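Local coordinates for response regulator receiver protein (Dyadobacter fermentans, PDB 4XLT), which probably acts as the receiver module of a two-component signalling pathway, taking up a phosphoryl group on a conserved aspartate, at residues L58-M63 / L113-E118; T18-L23 / V32-S37; I109-P114 / R123-R128. One frame throughout, in Å; residues are numbered along the deposited sequence.

Interaction 1 (L58-M63 / L113-E118); sequences LLDLQM and LPKPLE
K115 NZ donates a hydrogen bond to D60 OD1 at 3.1 Å, and the pair is a salt bridge. The ammonium group does not arrive in the plane of the carboxylate. It sits above that plane, about 50° out of it. The two side chains cross at about a right angle. The lysine chain is extended beyond CG, with chi3 at 175° and chi4 at -176°, and this carries NZ from the loop after strand 109-114 across to the end of strand 54-60. K115 CE follows, 3.5 Å from D60 OD1. Beside this pair, L58 and L117 meet tip to tip, with L58 CD1 3.6 Å from L117 CD2. Both leucines are buried.

The lysine is shared among several acids. Its NZ also forms salt bridges with D10 and D15. The peptide bond before P116 is cis; K115 and L117, on either side of P116 in the sequence, both point toward segment 58-63. D60 is the predicted phosphorylation site and carries no phosphate here. D11 lies close to it. The lysine followed by a cis proline (K115, P116) and the acids D10, D11 and D60 match the active site of CheY-like receivers. L58 and D60 hydrogen-bond through their backbones to strand 4-9. L117 also packs on L23 of helix 13-25 and on L122 of helix 119-129.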
# COMPACT_ATOMS: atom_id res chain seq x y z
N LEU A 58 3.60 -18.44 -3.38
CA LEU A 58 3.14 -19.13 -4.58
C LEU A 58 1.77 -19.74 -4.32
O LEU A 58 1.63 -20.69 -3.54
CB LEU A 58 4.14 -20.21 -5.00
CG LEU A 58 5.59 -19.74 -5.17
CD1 LEU A 58 6.45 -20.88 -5.69
CD2 LEU A 58 5.67 -18.53 -6.10
N LEU A 59 0.76 -19.19 -4.98
CA LEU A 59 -0.62 -19.58 -4.74
C LEU A 59 -1.20 -20.33 -5.93
O LEU A 59 -1.16 -19.83 -7.06
CB LEU A 59 -1.46 -18.35 -4.41
CG LEU A 59 -2.96 -18.56 -4.23
CD1 LEU A 59 -3.23 -19.35 -2.97
CD2 LEU A 59 -3.67 -17.22 -4.21
N ASP A 60 -1.74 -21.52 -5.69
CA ASP A 60 -2.34 -22.29 -6.77
C ASP A 60 -3.69 -21.71 -7.18
O ASP A 60 -4.46 -21.26 -6.33
CB ASP A 60 -2.49 -23.76 -6.37
CG ASP A 60 -3.21 -24.57 -7.44
OD1 ASP A 60 -2.60 -24.85 -8.49
OD2 ASP A 60 -4.39 -24.92 -7.21
N LEU A 61 -3.96 -21.72 -8.48
CA LEU A 61 -5.19 -21.17 -9.02
C LEU A 61 -6.41 -22.04 -8.73
O LEU A 61 -7.31 -21.63 -7.99
CB LEU A 61 -5.05 -20.97 -10.53
CG LEU A 61 -6.22 -20.28 -11.22
CD1 LEU A 61 -6.49 -18.94 -10.56
CD2 LEU A 61 -5.94 -20.11 -12.71
N GLN A 62 -6.46 -23.23 -9.31
CA GLN A 62 -7.59 -24.13 -9.11
C GLN A 62 -7.56 -24.78 -7.73
O GLN A 62 -7.10 -25.91 -7.57
CB GLN A 62 -7.63 -25.22 -10.19
CG GLN A 62 -8.13 -24.75 -11.55
CD GLN A 62 -7.08 -23.99 -12.33
OE1 GLN A 62 -5.88 -24.21 -12.16
NE2 GLN A 62 -7.53 -23.08 -13.20
N MSE A 63 -8.05 -24.05 -6.74
CA MSE A 63 -8.07 -24.52 -5.36
C MSE A 63 -9.49 -24.54 -4.81
O MSE A 63 -9.70 -24.53 -3.59
CB MSE A 63 -7.16 -23.66 -4.50
CG MSE A 63 -6.58 -24.37 -3.29
SE MSE A 63 -5.35 -23.25 -2.29
CE MSE A 63 -4.82 -24.54 -0.93
N LEU A 113 2.05 -17.57 -13.08
CA LEU A 113 3.13 -18.44 -13.53
C LEU A 113 2.60 -19.84 -13.87
O LEU A 113 1.71 -20.35 -13.20
CB LEU A 113 4.21 -18.53 -12.46
CG LEU A 113 4.70 -17.17 -11.97
CD1 LEU A 113 5.68 -17.32 -10.80
CD2 LEU A 113 5.34 -16.40 -13.11
N PRO A 114 3.16 -20.45 -14.92
CA PRO A 114 2.72 -21.79 -15.33
C PRO A 114 3.33 -22.91 -14.49
O PRO A 114 4.41 -22.73 -13.91
CB PRO A 114 3.20 -21.88 -16.78
CG PRO A 114 4.42 -21.03 -16.81
CD PRO A 114 4.18 -19.90 -15.83
N LYS A 115 2.64 -24.04 -14.42
CA LYS A 115 3.19 -25.25 -13.80
C LYS A 115 3.76 -26.18 -14.87
O LYS A 115 3.15 -26.34 -15.93
CB LYS A 115 2.12 -25.99 -12.99
CG LYS A 115 1.83 -25.40 -11.62
CD LYS A 115 0.90 -26.32 -10.86
CE LYS A 115 0.66 -25.84 -9.44
NZ LYS A 115 -0.18 -26.81 -8.69
N PRO A 116 4.92 -26.79 -14.60
CA PRO A 116 5.70 -26.64 -13.37
C PRO A 116 6.47 -25.33 -13.33
O PRO A 116 6.67 -24.70 -14.37
CB PRO A 116 6.65 -27.83 -13.41
CG PRO A 116 6.87 -28.06 -14.87
CD PRO A 116 5.55 -27.74 -15.54
N LEU A 117 6.90 -24.92 -12.15
CA LEU A 117 7.59 -23.65 -11.97
C LEU A 117 8.96 -23.63 -12.66
O LEU A 117 9.78 -24.52 -12.46
CB LEU A 117 7.76 -23.35 -10.48
CG LEU A 117 8.18 -21.93 -10.11
CD1 LEU A 117 7.12 -20.95 -10.58
CD2 LEU A 117 8.39 -21.83 -8.62
N GLU A 118 9.19 -22.60 -13.47
CA GLU A 118 10.50 -22.41 -14.09
C GLU A 118 11.38 -21.56 -13.18
O GLU A 118 11.22 -20.35 -13.10
CB GLU A 118 10.37 -21.75 -15.47
CG GLU A 118 9.86 -22.67 -16.57
CD GLU A 118 8.35 -22.78 -16.59
OE1 GLU A 118 7.68 -21.92 -15.97
OE2 GLU A 118 7.83 -23.71 -17.23

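Interaction 2 (T18-L23 / V32-S37); sequences TQEKLL and VRTFNS
V32 and E20 bury more surface here than the other residues of the two segments. The aliphatic part of E20 lies against the valine, and the two side chains cross obliquely. E20 CG is 3.7 Å from V32 CG1, and E20 CB also touches that methyl. E20 has CG anti to the backbone N (chi1 174°) and an extended chain beyond it. This carries the carboxylate past V32 to T34. There E20 OE1 lies 3.6 Å from T34 CG2, a contact between a carboxylate oxygen and a methyl group, with the two side chains at about a right angle. The glutamate thus spans two strand residues that point to the same side of the sheet.

The polar link is indirect. One water donates to E20 OE2 at 3.1 Å and to V32 O at 3.3 Å. The same water is hydrogen-bonded to T34 OG1 at 2.6 Å. It therefore ties the carboxylate to both the backbone and a side chain of the strand. The second branch of V32 faces the next turn of the helix, where V32 CG2 is 4.2 Å from L23 CB. V32 also packs on L24, and T34 on L16, so further residues of helix 13-25 extend the interface.

The axes of helix 18-23 and strand 32-35 run antiparallel (173°) and come within 9.3 Å. Strand 31-35 is an outermost strand of the parallel sheet within this chain. This is the return half of the beta-alpha-beta crossover made by strand 4-9, helix 13-25 and strand 31-35, the first such unit of the receiver fold.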
# COMPACT_ATOMS: atom_id res chain seq x y z
N THR A 18 6.56 -31.37 -4.12
CA THR A 18 7.42 -31.34 -5.30
C THR A 18 8.00 -29.95 -5.51
O THR A 18 9.20 -29.80 -5.74
CB THR A 18 6.66 -31.77 -6.56
OG1 THR A 18 6.21 -33.12 -6.42
CG2 THR A 18 7.56 -31.67 -7.79
N GLN A 19 7.14 -28.94 -5.44
CA GLN A 19 7.56 -27.56 -5.61
C GLN A 19 8.55 -27.16 -4.52
O GLN A 19 9.55 -26.49 -4.80
CB GLN A 19 6.35 -26.62 -5.58
CG GLN A 19 6.66 -25.20 -6.01
CD GLN A 19 7.09 -25.13 -7.46
OE1 GLN A 19 8.28 -25.00 -7.77
NE2 GLN A 19 6.13 -25.21 -8.37
N GLU A 20 8.26 -27.58 -3.30
CA GLU A 20 9.14 -27.31 -2.16
C GLU A 20 10.53 -27.88 -2.41
O GLU A 20 11.54 -27.23 -2.15
CB GLU A 20 8.56 -27.90 -0.88
CG GLU A 20 9.48 -27.79 0.33
CD GLU A 20 8.91 -28.47 1.57
OE1 GLU A 20 8.00 -29.32 1.42
OE2 GLU A 20 9.38 -28.16 2.69
N LYS A 21 10.55 -29.10 -2.95
CA LYS A 21 11.79 -29.80 -3.27
C LYS A 21 12.63 -29.01 -4.28
O LYS A 21 13.83 -28.83 -4.08
CB LYS A 21 11.47 -31.19 -3.83
CG LYS A 21 12.67 -32.06 -4.11
CD LYS A 21 12.26 -33.30 -4.91
CE LYS A 21 11.08 -34.01 -4.25
NZ LYS A 21 10.58 -35.15 -5.08
N LEU A 22 11.99 -28.55 -5.35
CA LEU A 22 12.69 -27.83 -6.41
C LEU A 22 13.27 -26.50 -5.93
O LEU A 22 14.41 -26.16 -6.26
CB LEU A 22 11.76 -27.59 -7.60
CG LEU A 22 11.15 -28.83 -8.26
CD1 LEU A 22 10.40 -28.45 -9.53
CD2 LEU A 22 12.21 -29.88 -8.55
N LEU A 23 12.50 -25.76 -5.14
CA LEU A 23 12.95 -24.48 -4.61
C LEU A 23 14.14 -24.66 -3.68
O LEU A 23 15.07 -23.84 -3.68
CB LEU A 23 11.80 -23.78 -3.87
CG LEU A 23 10.70 -23.21 -4.76
CD1 LEU A 23 9.57 -22.62 -3.92
CD2 LEU A 23 11.26 -22.16 -5.71
N VAL A 32 11.38 -22.80 3.12
CA VAL A 32 10.11 -23.00 2.43
C VAL A 32 9.02 -23.46 3.39
O VAL A 32 9.14 -24.51 4.02
CB VAL A 32 10.24 -24.02 1.29
CG1 VAL A 32 8.91 -24.15 0.55
CG2 VAL A 32 11.35 -23.62 0.33
N ARG A 33 7.97 -22.66 3.49
CA ARG A 33 6.81 -23.01 4.30
C ARG A 33 5.70 -23.50 3.37
O ARG A 33 5.42 -22.87 2.35
CB ARG A 33 6.36 -21.81 5.13
CG ARG A 33 5.70 -22.16 6.45
CD ARG A 33 5.33 -20.91 7.21
NE ARG A 33 6.48 -20.06 7.50
CZ ARG A 33 7.19 -20.11 8.62
NH1 ARG A 33 6.86 -20.97 9.58
NH2 ARG A 33 8.23 -19.30 8.79
N THR A 34 5.06 -24.61 3.71
CA THR A 34 4.04 -25.19 2.84
C THR A 34 2.67 -25.26 3.51
O THR A 34 2.55 -25.68 4.67
CB THR A 34 4.42 -26.60 2.37
OG1 THR A 34 4.67 -27.44 3.51
CG2 THR A 34 5.66 -26.56 1.49
N PHE A 35 1.64 -24.86 2.78
CA PHE A 35 0.27 -24.92 3.29
C PHE A 35 -0.66 -25.64 2.33
O PHE A 35 -0.66 -25.38 1.13
CB PHE A 35 -0.26 -23.51 3.57
CG PHE A 35 0.50 -22.78 4.65
CD1 PHE A 35 0.25 -23.05 5.98
CD2 PHE A 35 1.45 -21.83 4.32
CE1 PHE A 35 0.94 -22.39 6.98
CE2 PHE A 35 2.14 -21.16 5.31
CZ PHE A 35 1.89 -21.44 6.64
N ASN A 36 -1.46 -26.55 2.89
CA ASN A 36 -2.38 -27.36 2.11
C ASN A 36 -3.75 -26.70 2.01
O ASN A 36 -4.62 -27.17 1.27
CB ASN A 36 -2.50 -28.75 2.73
CG ASN A 36 -3.11 -29.77 1.79
OD1 ASN A 36 -3.15 -29.56 0.57
ND2 ASN A 36 -3.59 -30.87 2.34
N SER A 37 -3.94 -25.62 2.75
CA SER A 37 -5.21 -24.90 2.76
C SER A 37 -5.02 -23.39 2.89
O SER A 37 -4.10 -22.92 3.56
CB SER A 37 -6.09 -25.40 3.90
OG SER A 37 -5.46 -25.19 5.15
O HOH W 1 7.09 -27.06 4.44

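Interaction 3 (I109-P114 / R123-R128); sequences IIQLLP and RELLKR
L113 and L125 meet through their CD2 methyls, 4.0 Å apart. The leucines come together at a slant, methyl to methyl. L125 has CG anti to its own backbone N, with chi1 at -160°, and its two methyls lead toward strand 109-114. L113 and L125 are both buried.

The polar group in the interface is the amide of Q111. It meets methyl groups rather than a donor or acceptor of the helix segment. Q111 OE1 lies 3.4 Å from L125 CD2 and 3.7 Å from L125 CD1, so the oxygen faces both branches. The glutamine chain is extended beyond CG and brings the amide across the end of the leucine, at the edge of the apolar patch. Q111 and L125 have the nearest CA atoms across the two segments, 9.6 Å apart.

The charged pair lies within the helix. K127 NZ donates to E124 OE1 at 2.8 Å in a salt bridge, from above the carboxylate plane.

R128 NH2 makes a weak hydrogen bond to Q48 O of a second subunit, and I110 packs on P79 of that subunit. Strand 109-114 is an outermost strand of the sheet within this chain and hydrogen-bonds to strand 86-92. L113 also packs on L121 and L122, and I110 on W129, all of helix 119-129. L112 turns to helix 97-105 on the other face.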
# COMPACT_ATOMS: atom_id res chain seq x y z
N ILE A 109 -2.16 -10.03 -7.08
CA ILE A 109 -1.50 -11.01 -7.95
C ILE A 109 -0.57 -10.31 -8.92
O ILE A 109 -1.01 -9.66 -9.87
CB ILE A 109 -2.52 -11.85 -8.74
CG1 ILE A 109 -3.48 -12.56 -7.79
CG2 ILE A 109 -1.78 -12.85 -9.62
CD1 ILE A 109 -2.79 -13.53 -6.84
N ILE A 110 0.73 -10.45 -8.68
CA ILE A 110 1.73 -9.82 -9.53
C ILE A 110 1.74 -10.42 -10.93
O ILE A 110 1.68 -9.70 -11.92
CB ILE A 110 3.13 -9.94 -8.92
CG1 ILE A 110 3.22 -9.09 -7.65
CG2 ILE A 110 4.20 -9.53 -9.93
CD1 ILE A 110 4.58 -9.06 -7.03
N GLN A 111 1.80 -11.74 -11.00
CA GLN A 111 1.88 -12.43 -12.27
C GLN A 111 1.44 -13.88 -12.15
O GLN A 111 1.66 -14.52 -11.12
CB GLN A 111 3.31 -12.35 -12.83
CG GLN A 111 3.46 -12.91 -14.23
CD GLN A 111 4.84 -12.67 -14.80
OE1 GLN A 111 5.49 -11.68 -14.47
NE2 GLN A 111 5.28 -13.57 -15.67
N LEU A 112 0.81 -14.38 -13.20
CA LEU A 112 0.42 -15.78 -13.26
C LEU A 112 1.55 -16.62 -13.86
O LEU A 112 1.96 -16.39 -14.99
CB LEU A 112 -0.87 -15.94 -14.07
CG LEU A 112 -1.32 -17.36 -14.40
CD1 LEU A 112 -1.44 -18.20 -13.15
CD2 LEU A 112 -2.64 -17.31 -15.15
N LEU A 113 2.05 -17.57 -13.08
CA LEU A 113 3.13 -18.44 -13.53
C LEU A 113 2.60 -19.84 -13.87
O LEU A 113 1.71 -20.35 -13.20
CB LEU A 113 4.21 -18.53 -12.46
CG LEU A 113 4.70 -17.17 -11.97
CD1 LEU A 113 5.68 -17.32 -10.80
CD2 LEU A 113 5.34 -16.40 -13.11
N PRO A 114 3.16 -20.45 -14.92
CA PRO A 114 2.72 -21.79 -15.33
C PRO A 114 3.33 -22.91 -14.49
O PRO A 114 4.41 -22.73 -13.91
CB PRO A 114 3.20 -21.88 -16.78
CG PRO A 114 4.42 -21.03 -16.81
CD PRO A 114 4.18 -19.90 -15.83
N ARG A 123 13.58 -16.63 -10.73
CA ARG A 123 14.76 -15.98 -10.19
C ARG A 123 15.00 -14.61 -10.83
O ARG A 123 15.37 -13.65 -10.15
CB ARG A 123 15.99 -16.87 -10.37
CG ARG A 123 17.33 -16.17 -10.18
CD ARG A 123 18.28 -17.01 -9.33
NE ARG A 123 18.29 -18.41 -9.74
CZ ARG A 123 18.80 -19.39 -9.01
NH1 ARG A 123 19.35 -19.13 -7.84
NH2 ARG A 123 18.77 -20.64 -9.46
N GLU A 124 14.77 -14.53 -12.13
CA GLU A 124 14.91 -13.26 -12.83
C GLU A 124 13.79 -12.31 -12.41
O GLU A 124 14.01 -11.12 -12.21
CB GLU A 124 14.89 -13.47 -14.35
CG GLU A 124 15.45 -12.30 -15.15
CD GLU A 124 16.93 -12.06 -14.89
OE1 GLU A 124 17.62 -13.01 -14.46
OE2 GLU A 124 17.40 -10.93 -15.11
N LEU A 125 12.60 -12.87 -12.25
CA LEU A 125 11.43 -12.10 -11.86
C LEU A 125 11.57 -11.55 -10.44
O LEU A 125 11.00 -10.51 -10.11
CB LEU A 125 10.17 -12.97 -11.97
CG LEU A 125 8.83 -12.25 -12.07
CD1 LEU A 125 8.88 -11.15 -13.12
CD2 LEU A 125 7.73 -13.25 -12.40
N LEU A 126 12.34 -12.24 -9.60
CA LEU A 126 12.58 -11.78 -8.24
C LEU A 126 13.49 -10.56 -8.20
O LEU A 126 13.43 -9.76 -7.27
CB LEU A 126 13.18 -12.90 -7.38
CG LEU A 126 12.28 -14.10 -7.10
CD1 LEU A 126 12.99 -15.08 -6.18
CD2 LEU A 126 10.95 -13.66 -6.52
N LYS A 127 14.34 -10.42 -9.22
CA LYS A 127 15.20 -9.25 -9.34
C LYS A 127 14.36 -7.99 -9.51
O LYS A 127 14.71 -6.92 -9.01
CB LYS A 127 16.17 -9.39 -10.52
CG LYS A 127 17.20 -10.51 -10.39
CD LYS A 127 18.25 -10.40 -11.49
CE LYS A 127 19.25 -11.56 -11.44
NZ LYS A 127 18.63 -12.85 -11.83
N ARG A 128 13.25 -8.12 -10.22
CA ARG A 128 12.35 -7.00 -10.48
C ARG A 128 11.59 -6.57 -9.24
O ARG A 128 11.41 -5.37 -8.99
CB ARG A 128 11.36 -7.36 -11.59
CG ARG A 128 11.91 -7.24 -13.01
CD ARG A 128 10.88 -7.65 -14.05
NE ARG A 128 9.59 -7.00 -13.85
CZ ARG A 128 8.52 -7.20 -14.62
NH1 ARG A 128 8.59 -8.02 -15.66
NH2 ARG A 128 7.38 -6.57 -14.36

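All three contacts reach the same parallel sheet of the receiver domain. Interactions 1 and 3 share L113 and P114, and their centres are 11 Å apart. Strand 109-114 therefore leads from the packing of the last helix to the loop holding K115, part of the probable active site. Interactions 1 and 2, also with centres 11 Å apart, touch directly: L58 CD1 is 4.0 Å from L23 CD1. The leucine pair of interaction 1 thus continues into helix 13-25. Interactions 2 and 3 are more remote, with centres 17 Å apart and nearest atoms about 6 Å apart. Of the three, interaction 1 contains the predicted phosphoacceptor D60.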